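PDB 4MB7: endonuclease 8-like L720 from Acanthamoeba polyphaga mimivirus, which is an endonuclease VIII-like protein of the Fpg/Nei family, combining an N-terminal beta-sandwich domain with a helical H2TH domain and a C-terminal zinc site. Local coordinates for residues I8-I13 with W44-K49; S23-S28 with F88-L93; Q186-D191 with C212-K217. One frame throughout, in Å; residues are numbered along the deposited sequence. Where two conformers were deposited one is given.

How the contacts relate
Contacts 1 and 2 belong to the N-terminal beta-rich part, contact 3 to the helical H2TH part. The first two interlock along the chain: helix 5-13 leads into strand 21-25, and helix 27-32 into strand 40-47, so their segments alternate. Their centres lie about 19 Å apart and their nearest atoms about 7 Å, each contact using a different four-stranded sheet. Contact 3 lies later in the chain, its centre about 22 Å from that of contact 1 and about 38 Å from that of contact 2, across the middle of the molecule. The Asp191 side chain in contact 3 is about 12 Å from the zinc ion held by Cys247, His251, Cys268 and Cys271.

Contact 1 of 3, residues I8-I13 with W44-K49; sequences ITYEKI and WWFAGK. With SO4 (sulfate ion), chain E; SO4 (sulfate ion), chain D; SO4 (sulfate ion), chain C.
In the N-terminal beta-sandwich domain of this Fpg/Nei-family protein, the end of helix 5-13 lies over the edge strand 40-47 of one sheet, the two running almost exactly antiparallel. Tyr10 bridges the layers. Its CB bond points to the strand, and CG, anti to the backbone N (chi1 159°), lays the ring between Trp44 and Phe46. Tyr10 CB starts the contact, 3.7 Å from Phe46 CD1. Further out, Tyr10 CG lies 3.5 Å from Phe46 CD1, the atom that sits over one face of the tyrosine ring, and Tyr10 CD2 comes equally close to Phe46 CE1. The two ring planes meet obliquely at 48°. Along the other flank, Tyr10 CE1 passes Trp44 CB, and the ring has the Trp44 carbonyl at its edge, near its plane, with Tyr10 CE1 3.6 Å from Trp44 O. At the tip, Tyr10 OH is 2.6 Å from a water in the plane of its ring, and this water donates to Trp44 O at 2.9 Å. The hydroxyl is also hydrogen-bonded to Arg14. Tyrosine suits the site because its flat apolar ring packs against Trp44 CB and the Phe46 ring while its hydroxyl meets water and Arg14.

One turn on, Ile13 holds CG1 in the crowded position between the backbone N and the carbonyl carbon, and so lays CD1 over the indole face of Trp44. This is a CH-pi contact, with Ile13 CD1 3.7 Å from the centroid of the Trp44 six-membered ring and 22° off its normal. The indole offers a broad apolar face to a branched side chain, while its NE1 bonds to Thr16. Beyond the strand, the extended Lys49 meets two sulfate ions, probably from the crystallisation liquor, with Lys49 NZ 2.8 Å from O3 of sulfate E.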
loop_
_atom_site.group_PDB
_atom_site.type_symbol
_atom_site.label_atom_id
_atom_site.label_comp_id
_atom_site.label_asym_id
_atom_site.label_seq_id
_atom_site.Cartn_x
_atom_site.Cartn_y
_atom_site.Cartn_z
ATOM N N ILE A 8 -4.059 -0.019 8.302
ATOM C CA ILE A 8 -3.787 0.210 9.719
ATOM C C ILE A 8 -3.438 1.672 9.992
ATOM O O ILE A 8 -3.934 2.271 10.949
ATOM C CB ILE A 8 -2.655 -0.714 10.222
ATOM C CG1 ILE A 8 -3.135 -2.168 10.246
ATOM C CG2 ILE A 8 -2.178 -0.287 11.602
ATOM C CD1 ILE A 8 -2.031 -3.179 10.489
ATOM N N THR A 9 -2.589 2.241 9.143
ATOM C CA THR A 9 -2.209 3.645 9.262
ATOM C C THR A 9 -3.432 4.534 9.074
ATOM O O THR A 9 -3.646 5.481 9.831
ATOM C CB THR A 9 -1.135 4.024 8.227
ATOM O OG1 THR A 9 0.025 3.209 8.423
ATOM C CG2 THR A 9 -0.744 5.497 8.363
ATOM N N TYR A 10 -4.233 4.208 8.065
ATOM C CA TYR A 10 -5.478 4.917 7.792
ATOM C C TYR A 10 -6.428 4.903 8.990
ATOM O O TYR A 10 -6.987 5.936 9.361
ATOM C CB TYR A 10 -6.161 4.314 6.559
ATOM C CG TYR A 10 -7.644 4.588 6.464
ATOM C CD1 TYR A 10 -8.117 5.837 6.086
ATOM C CD2 TYR A 10 -8.572 3.588 6.731
ATOM C CE1 TYR A 10 -9.475 6.089 5.993
ATOM C CE2 TYR A 10 -9.930 3.829 6.640
ATOM C CZ TYR A 10 -10.376 5.081 6.270
ATOM O OH TYR A 10 -11.726 5.325 6.176
ATOM N N GLU A 11 -6.600 3.734 9.597
ATOM C CA GLU A 11 -7.494 3.600 10.743
ATOM C C GLU A 11 -7.000 4.392 11.952
ATOM O O GLU A 11 -7.797 4.842 12.773
ATOM C CB GLU A 11 -7.687 2.123 11.107
ATOM C CG GLU A 11 -8.448 1.329 10.049
ATOM C CD GLU A 11 -8.541 -0.150 10.377
ATOM O OE1 GLU A 11 -7.728 -0.634 11.192
ATOM O OE2 GLU A 11 -9.431 -0.828 9.820
ATOM N N LYS A 12 -5.686 4.573 12.048
ATOM C CA LYS A 12 -5.096 5.298 13.170
ATOM C C LYS A 12 -5.239 6.815 13.061
ATOM O O LYS A 12 -5.293 7.506 14.073
ATOM C CB LYS A 12 -3.616 4.936 13.334
ATOM C CG LYS A 12 -3.362 3.576 13.969
ATOM C CD LYS A 12 -1.871 3.300 14.087
ATOM C CE LYS A 12 -1.599 1.945 14.720
ATOM N NZ LYS A 12 -0.140 1.662 14.813
ATOM N N ILE A 13 -5.298 7.337 11.839
ATOM C CA ILE A 13 -5.259 8.786 11.649
ATOM C C ILE A 13 -6.565 9.401 11.147
ATOM O O ILE A 13 -6.711 10.624 11.138
ATOM C CB ILE A 13 -4.127 9.193 10.682
ATOM C CG1 ILE A 13 -4.430 8.688 9.270
ATOM C CG2 ILE A 13 -2.788 8.661 11.171
ATOM C CD1 ILE A 13 -3.269 8.826 8.310
ATOM N N TRP A 44 -10.153 11.229 4.644
ATOM C CA TRP A 44 -9.031 10.338 4.379
ATOM C C TRP A 44 -9.546 9.126 3.612
ATOM O O TRP A 44 -10.669 8.677 3.836
ATOM C CB TRP A 44 -8.413 9.821 5.680
ATOM C CG TRP A 44 -7.718 10.827 6.540
ATOM C CD1 TRP A 44 -8.275 11.575 7.539
ATOM C CD2 TRP A 44 -6.324 11.162 6.519
ATOM N NE1 TRP A 44 -7.317 12.368 8.125
ATOM C CE2 TRP A 44 -6.112 12.132 7.518
ATOM C CE3 TRP A 44 -5.237 10.743 5.743
ATOM C CZ2 TRP A 44 -4.857 12.691 7.762
ATOM C CZ3 TRP A 44 -3.994 11.299 5.986
ATOM C CH2 TRP A 44 -3.813 12.261 6.989
ATOM N N TRP A 45 -8.725 8.596 2.713
ATOM C CA TRP A 45 -8.966 7.273 2.152
ATOM C C TRP A 45 -7.656 6.674 1.657
ATOM O O TRP A 45 -6.641 7.365 1.584
ATOM C CB TRP A 45 -10.040 7.292 1.049
ATOM C CG TRP A 45 -9.626 7.903 -0.267
ATOM C CD1 TRP A 45 -9.292 7.236 -1.412
ATOM C CD2 TRP A 45 -9.539 9.300 -0.580
ATOM N NE1 TRP A 45 -8.988 8.131 -2.412
ATOM C CE2 TRP A 45 -9.133 9.403 -1.927
ATOM C CE3 TRP A 45 -9.755 10.473 0.152
ATOM C CZ2 TRP A 45 -8.938 10.633 -2.556
ATOM C CZ3 TRP A 45 -9.561 11.691 -0.475
ATOM C CH2 TRP A 45 -9.158 11.761 -1.815
ATOM N N PHE A 46 -7.673 5.383 1.349
ATOM C CA PHE A 46 -6.471 4.716 0.869
ATOM C C PHE A 46 -6.798 3.712 -0.227
ATOM O O PHE A 46 -7.901 3.172 -0.282
ATOM C CB PHE A 46 -5.727 4.030 2.022
ATOM C CG PHE A 46 -6.377 2.757 2.497
ATOM C CD1 PHE A 46 -7.388 2.791 3.445
ATOM C CD2 PHE A 46 -5.969 1.526 2.001
ATOM C CE1 PHE A 46 -7.988 1.620 3.883
ATOM C CE2 PHE A 46 -6.565 0.356 2.434
ATOM C CZ PHE A 46 -7.576 0.402 3.374
ATOM N N ALA A 47 -5.827 3.476 -1.100
ATOM C CA ALA A 47 -5.968 2.500 -2.167
ATOM C C ALA A 47 -4.590 1.950 -2.486
ATOM O O ALA A 47 -3.723 2.674 -2.971
ATOM C CB ALA A 47 -6.585 3.142 -3.395
ATOM N N GLY A 48 -4.384 0.669 -2.200
ATOM C CA GLY A 48 -3.076 0.070 -2.377
ATOM C C GLY A 48 -2.052 0.702 -1.457
ATOM O O GLY A 48 -2.254 0.775 -0.246
ATOM N N LYS A 49 -0.952 1.174 -2.034
ATOM C CA LYS A 49 0.129 1.753 -1.243
ATOM C C LYS A 49 0.025 3.274 -1.114
ATOM O O LYS A 49 0.964 3.932 -0.664
ATOM C CB LYS A 49 1.487 1.348 -1.824
ATOM C CG LYS A 49 1.709 -0.162 -1.848
ATOM C CD LYS A 49 3.049 -0.526 -2.461
ATOM C CE LYS A 49 3.219 -2.036 -2.544
ATOM N NZ LYS A 49 4.429 -2.418 -3.321
HETATM S S SO4 E . 5.108 0.901 -5.582
HETATM O O1 SO4 E . 3.988 1.720 -5.128
HETATM O O2 SO4 E . 6.296 1.227 -4.798
HETATM O O3 SO4 E . 4.779 -0.510 -5.404
HETATM O O4 SO4 E . 5.368 1.167 -6.993
HETATM S S SO4 D . 7.396 -3.524 -1.306
HETATM O O1 SO4 D . 6.160 -2.831 -0.953
HETATM O O2 SO4 D . 8.491 -2.561 -1.375
HETATM O O3 SO4 D . 7.696 -4.527 -0.288
HETATM O O4 SO4 D . 7.239 -4.171 -2.604
HETATM S S SO4 C . 1.966 -2.065 15.762
HETATM O O1 SO4 C . 1.313 -2.571 16.983
HETATM O O2 SO4 C . 3.263 -1.479 16.141
HETATM O O3 SO4 C . 2.195 -3.203 14.848
HETATM O O4 SO4 C . 1.128 -1.030 15.137
HETATM O O HOH W 1 -12.848 7.599 5.489
#

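Contact 2 of 3, residues S23-S28 with F88-L93; sequences SISGPS and FMIIQL
The ring of Phe88 swings away from residues 23-28, and what comes nearest from that segment is Ser28 OG, oblique to the ring and 3.3 Å from Phe88 CB. The other flat groups in play are the peptides of an antiparallel strand pair, with edge strand 21-25 lying against strand 89-93 in a four-stranded sheet. Ser25 N meets Ile90 O in the carbonyl plane at 2.9 Å, whereas the return bond, Ile90 N to Ser25 O at 2.8 Å, comes from above the plane of its acceptor. The pair Ser23 and Gln92 is less even: Gln92 N gives a firm bond to Ser23 O, also from above the carbonyl plane, and Ser23 N a longer, weak one to Gln92 O.

Between these hydrogen-bonded pairs, Ile24 and Ile91 form a non-hydrogen-bonded pair. The two side chains run alongside each other, with Ile24 CD1 3.7 Å from Ile91 CG1; Met89 SD lies more loosely beside Ile24 CD1. Ser23 and Ser25 lie on the other face with Ile90 and Gln92; Ser25 is exposed and Ser23 partly so, which suits small hydroxyls.

Gly26 is at the N-cap of helix 27-32. A beta carbon here would clash with Phe88 O and Met89 CA, and the positive phi (115°) is one that glycine takes readily. The helix then begins with Pro27, whose CD is 3.3 Å from Phe88 O, and the same oxygen accepts Ser28 N in its carbonyl plane at 3.1 Å.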
loop_
_atom_site.group_PDB
_atom_site.type_symbol
_atom_site.label_atom_id
_atom_site.label_comp_id
_atom_site.label_asym_id
_atom_site.label_seq_id
_atom_site.Cartn_x
_atom_site.Cartn_y
_atom_site.Cartn_z
ATOM N N SER A 23 -0.935 24.829 12.163
ATOM C CA SER A 23 0.417 25.028 11.661
ATOM C C SER A 23 0.860 23.812 10.855
ATOM O O SER A 23 0.384 22.701 11.078
ATOM C CB SER A 23 1.394 25.301 12.810
ATOM O OG SER A 23 1.462 24.204 13.700
ATOM N N ILE A 24 1.769 24.036 9.912
ATOM C CA ILE A 24 2.252 22.975 9.032
ATOM C C ILE A 24 3.647 23.328 8.521
ATOM O O ILE A 24 3.914 24.482 8.187
ATOM C CB ILE A 24 1.264 22.730 7.862
ATOM C CG1 ILE A 24 1.791 21.657 6.906
ATOM C CG2 ILE A 24 0.975 24.024 7.115
ATOM C CD1 ILE A 24 0.754 21.186 5.903
ATOM N N SER A 25 4.543 22.344 8.485
ATOM C CA SER A 25 5.927 22.599 8.089
ATOM C C SER A 25 6.676 21.339 7.657
ATOM O O SER A 25 6.127 20.239 7.677
ATOM C CB SER A 25 6.687 23.278 9.231
ATOM O OG SER A 25 6.797 22.412 10.349
ATOM N N GLY A 26 7.942 21.515 7.282
ATOM C CA GLY A 26 8.777 20.419 6.822
ATOM C C GLY A 26 9.157 20.586 5.362
ATOM O O GLY A 26 8.482 21.306 4.627
ATOM N N PRO A 27 10.245 19.926 4.932
ATOM C CA PRO A 27 10.716 20.029 3.545
ATOM C C PRO A 27 9.681 19.572 2.519
ATOM O O PRO A 27 9.558 20.195 1.466
ATOM C CB PRO A 27 11.948 19.110 3.516
ATOM C CG PRO A 27 11.826 18.242 4.731
ATOM C CD PRO A 27 11.127 19.078 5.753
ATOM N N SER A 28 8.944 18.507 2.823
ATOM C CA SER A 28 7.926 18.008 1.903
ATOM C C SER A 28 6.751 18.972 1.771
ATOM O O SER A 28 6.086 19.010 0.736
ATOM C CB SER A 28 7.430 16.623 2.330
ATOM O OG SER A 28 8.433 15.641 2.144
ATOM N N PHE A 88 9.489 14.534 7.519
ATOM C CA PHE A 88 9.358 15.225 6.240
ATOM C C PHE A 88 8.268 16.286 6.278
ATOM O O PHE A 88 8.345 17.289 5.572
ATOM C CB PHE A 88 9.070 14.233 5.109
ATOM C CG PHE A 88 10.252 13.389 4.721
ATOM C CD1 PHE A 88 11.481 13.566 5.336
ATOM C CD2 PHE A 88 10.135 12.429 3.727
ATOM C CE1 PHE A 88 12.570 12.790 4.978
ATOM C CE2 PHE A 88 11.222 11.651 3.362
ATOM C CZ PHE A 88 12.439 11.832 3.989
ATOM N N MET A 89 7.246 16.054 7.095
ATOM C CA MET A 89 6.135 16.993 7.207
ATOM C C MET A 89 5.489 16.927 8.584
ATOM O O MET A 89 5.342 15.851 9.162
ATOM C CB MET A 89 5.094 16.742 6.109
ATOM C CG MET A 89 3.992 17.793 6.041
ATOM S SD MET A 89 3.023 17.724 4.516
ATOM C CE MET A 89 2.208 16.143 4.682
ATOM N N ILE A 90 5.113 18.091 9.101
ATOM C CA ILE A 90 4.497 18.210 10.415
ATOM C C ILE A 90 3.199 18.988 10.294
ATOM O O ILE A 90 3.196 20.113 9.809
ATOM C CB ILE A 90 5.404 18.990 11.385
ATOM C CG1 ILE A 90 6.797 18.371 11.428
ATOM C CG2 ILE A 90 4.790 19.029 12.775
ATOM C CD1 ILE A 90 6.778 16.929 11.812
ATOM N N ILE A 91 2.096 18.392 10.730
ATOM C CA ILE A 91 0.820 19.095 10.729
ATOM C C ILE A 91 0.204 19.123 12.119
ATOM O O ILE A 91 -0.161 18.083 12.665
ATOM C CB ILE A 91 -0.191 18.465 9.752
ATOM C CG1 ILE A 91 0.374 18.449 8.331
ATOM C CG2 ILE A 91 -1.506 19.231 9.793
ATOM C CD1 ILE A 91 -0.606 17.948 7.285
ATOM N N GLN A 92 0.097 20.317 12.693
ATOM C CA GLN A 92 -0.591 20.475 13.970
ATOM C C GLN A 92 -2.027 20.941 13.757
ATOM O O GLN A 92 -2.276 21.910 13.039
ATOM C CB GLN A 92 0.150 21.449 14.888
ATOM C CG GLN A 92 -0.545 21.636 16.232
ATOM C CD GLN A 92 0.335 22.293 17.274
ATOM O OE1 GLN A 92 1.514 22.555 17.036
ATOM N NE2 GLN A 92 -0.236 22.559 18.442
ATOM N N LEU A 93 -2.967 20.243 14.384
ATOM C CA LEU A 93 -4.383 20.552 14.232
ATOM C C LEU A 93 -4.915 21.396 15.392
ATOM O O LEU A 93 -4.198 21.663 16.355
ATOM C CB LEU A 93 -5.185 19.260 14.098
ATOM C CG LEU A 93 -4.710 18.374 12.943
ATOM C CD1 LEU A 93 -5.416 17.035 12.962
ATOM C CD2 LEU A 93 -4.928 19.080 11.612
HETATM O O HOH W 2 3.280 22.045 12.502
#

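Contact 3 of 3, residues Q186-D191 with C212-K217; sequences QEALYD and CNSLKK
Asp191 carries CG anti to its backbone N (chi1 -165°), and Ser214 does the same with OG, so that carboxylate and hydroxyl meet between the two helices. Lys217 starts out anti as well, but bends at chi2 (-108°, an unusual value) and again at chi3, which brings NZ round to meet the aspartate tip to tip. Asp191 OD2 thus takes two donors: Ser214 OG at 2.9 Å, along the anti lone pair that points away from OD1, and Lys217 NZ, also at 2.9 Å, from above the carboxylate plane, 50° out of it. The second makes a salt bridge. Asp191 OD1 has a further ionic partner in Arg240, so two cations flank one carboxylate and would be expected to favour its charged form.

Helices 182-191 and 205-230, which cross here at a steep angle, are part of the H2TH domain of the Fpg/Nei family. Small residues let them come close: the CA atoms of Ala188 and Ser214 are 5.4 Å apart, and Ser214 OG sits 3.4 Å from Ala188 CA. A hydroxyl fits in this buried place because Asp191 satisfies it. On the other flank of the crossing the contact turns apolar. Leu215, with CG anti to the carbonyl carbon, brings its CD2 branch to 3.6 Å from Ala188 CB.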
loop_
_atom_site.group_PDB
_atom_site.type_symbol
_atom_site.label_atom_id
_atom_site.label_comp_id
_atom_site.label_asym_id
_atom_site.label_seq_id
_atom_site.Cartn_x
_atom_site.Cartn_y
_atom_site.Cartn_z
ATOM N N GLN A 186 5.774 -13.401 -2.164
ATOM C CA GLN A 186 6.581 -14.611 -2.023
ATOM C C GLN A 186 6.024 -15.575 -0.975
ATOM O O GLN A 186 6.175 -16.791 -1.104
ATOM C CB GLN A 186 8.051 -14.277 -1.752
ATOM C CG GLN A 186 8.320 -13.509 -0.472
ATOM C CD GLN A 186 9.728 -12.938 -0.435
ATOM O OE1 GLN A 186 10.637 -13.532 0.142
ATOM N NE2 GLN A 186 9.913 -11.781 -1.060
ATOM N N GLU A 187 5.378 -15.036 0.054
ATOM C CA GLU A 187 4.708 -15.871 1.045
ATOM C C GLU A 187 3.532 -16.608 0.410
ATOM O O GLU A 187 3.294 -17.784 0.692
ATOM C CB GLU A 187 4.224 -15.034 2.230
ATOM C CG GLU A 187 5.324 -14.614 3.192
ATOM C CD GLU A 187 5.885 -15.780 3.985
ATOM O OE1 GLU A 187 5.121 -16.718 4.290
ATOM O OE2 GLU A 187 7.092 -15.756 4.302
ATOM N N ALA A 188 2.801 -15.912 -0.455
ATOM C CA ALA A 188 1.659 -16.505 -1.140
ATOM C C ALA A 188 2.114 -17.566 -2.136
ATOM O O ALA A 188 1.497 -18.625 -2.253
ATOM C CB ALA A 188 0.851 -15.435 -1.845
ATOM N N LEU A 189 3.196 -17.275 -2.849
ATOM C CA LEU A 189 3.725 -18.202 -3.842
ATOM C C LEU A 189 4.199 -19.505 -3.207
ATOM O O LEU A 189 4.023 -20.580 -3.782
ATOM C CB LEU A 189 4.845 -17.550 -4.655
ATOM C CG LEU A 189 4.369 -16.589 -5.747
ATOM C CD1 LEU A 189 5.541 -15.864 -6.387
ATOM C CD2 LEU A 189 3.554 -17.329 -6.799
ATOM N N TYR A 190 4.792 -19.414 -2.019
ATOM C CA TYR A 190 5.194 -20.617 -1.302
ATOM C C TYR A 190 3.981 -21.387 -0.796
ATOM O O TYR A 190 3.950 -22.614 -0.841
ATOM C CB TYR A 190 6.122 -20.301 -0.128
ATOM C CG TYR A 190 6.416 -21.535 0.692
ATOM C CD1 TYR A 190 7.297 -22.501 0.227
ATOM C CD2 TYR A 190 5.788 -21.752 1.913
ATOM C CE1 TYR A 190 7.559 -23.641 0.957
ATOM C CE2 TYR A 190 6.045 -22.895 2.653
ATOM C CZ TYR A 190 6.932 -23.834 2.167
ATOM O OH TYR A 190 7.200 -24.974 2.890
ATOM N N ASP A 191 2.989 -20.650 -0.308
ATOM C CA ASP A 191 1.766 -21.242 0.225
ATOM C C ASP A 191 1.033 -22.047 -0.851
ATOM O O ASP A 191 0.349 -23.025 -0.550
ATOM C CB ASP A 191 0.857 -20.141 0.775
ATOM C CG ASP A 191 -0.244 -20.676 1.669
ATOM O OD1 ASP A 191 -0.061 -21.758 2.263
ATOM O OD2 ASP A 191 -1.289 -20.003 1.787
ATOM N N CYS A 212 -5.024 -15.915 -4.976
ATOM C CA CYS A 212 -5.837 -14.832 -4.432
ATOM C C CYS A 212 -6.324 -15.150 -3.024
ATOM O O CYS A 212 -6.336 -14.280 -2.156
ATOM C CB CYS A 212 -7.023 -14.533 -5.351
ATOM S SG CYS A 212 -6.542 -13.907 -6.973
ATOM N N ASN A 213 -6.725 -16.397 -2.800
ATOM C CA ASN A 213 -7.149 -16.824 -1.473
ATOM C C ASN A 213 -5.994 -16.770 -0.480
ATOM O O ASN A 213 -6.169 -16.368 0.670
ATOM C CB ASN A 213 -7.744 -18.233 -1.516
ATOM C CG ASN A 213 -9.094 -18.277 -2.215
ATOM O OD1 ASN A 213 -9.264 -18.958 -3.222
ATOM N ND2 ASN A 213 -10.062 -17.552 -1.674
ATOM N N SER A 214 -4.814 -17.171 -0.939
ATOM C CA SER A 214 -3.617 -17.153 -0.110
ATOM C C SER A 214 -3.231 -15.730 0.270
ATOM O O SER A 214 -2.919 -15.454 1.427
ATOM C CB SER A 214 -2.454 -17.832 -0.836
ATOM O OG SER A 214 -1.266 -17.762 -0.066
ATOM N N LEU A 215 -3.252 -14.833 -0.712
ATOM C CA LEU A 215 -2.928 -13.429 -0.478
ATOM C C LEU A 215 -3.839 -12.820 0.580
ATOM O O LEU A 215 -3.371 -12.188 1.527
ATOM C CB LEU A 215 -3.023 -12.630 -1.780
ATOM C CG LEU A 215 -1.871 -12.787 -2.772
ATOM C CD1 LEU A 215 -2.234 -12.170 -4.112
ATOM C CD2 LEU A 215 -0.602 -12.152 -2.218
ATOM N N LYS A 216 -5.142 -13.031 0.429
ATOM C CA LYS A 216 -6.097 -12.463 1.372
ATOM C C LYS A 216 -5.967 -13.093 2.757
ATOM O O LYS A 216 -6.154 -12.413 3.769
ATOM C CB LYS A 216 -7.532 -12.580 0.852
ATOM C CG LYS A 216 -8.522 -11.715 1.616
ATOM C CD LYS A 216 -9.847 -11.589 0.885
ATOM C CE LYS A 216 -10.757 -10.584 1.578
ATOM N NZ LYS A 216 -12.084 -10.474 0.909
ATOM N N LYS A 217 -5.629 -14.379 2.803
ATOM C CA LYS A 217 -5.458 -15.081 4.072
ATOM C C LYS A 217 -4.291 -14.511 4.875
ATOM O O LYS A 217 -4.416 -14.260 6.073
ATOM C CB LYS A 217 -5.248 -16.577 3.830
ATOM C CG LYS A 217 -5.197 -17.413 5.098
ATOM C CD LYS A 217 -3.789 -17.903 5.389
ATOM C CE LYS A 217 -3.247 -18.731 4.239
ATOM N NZ LYS A 217 -1.897 -19.279 4.540
#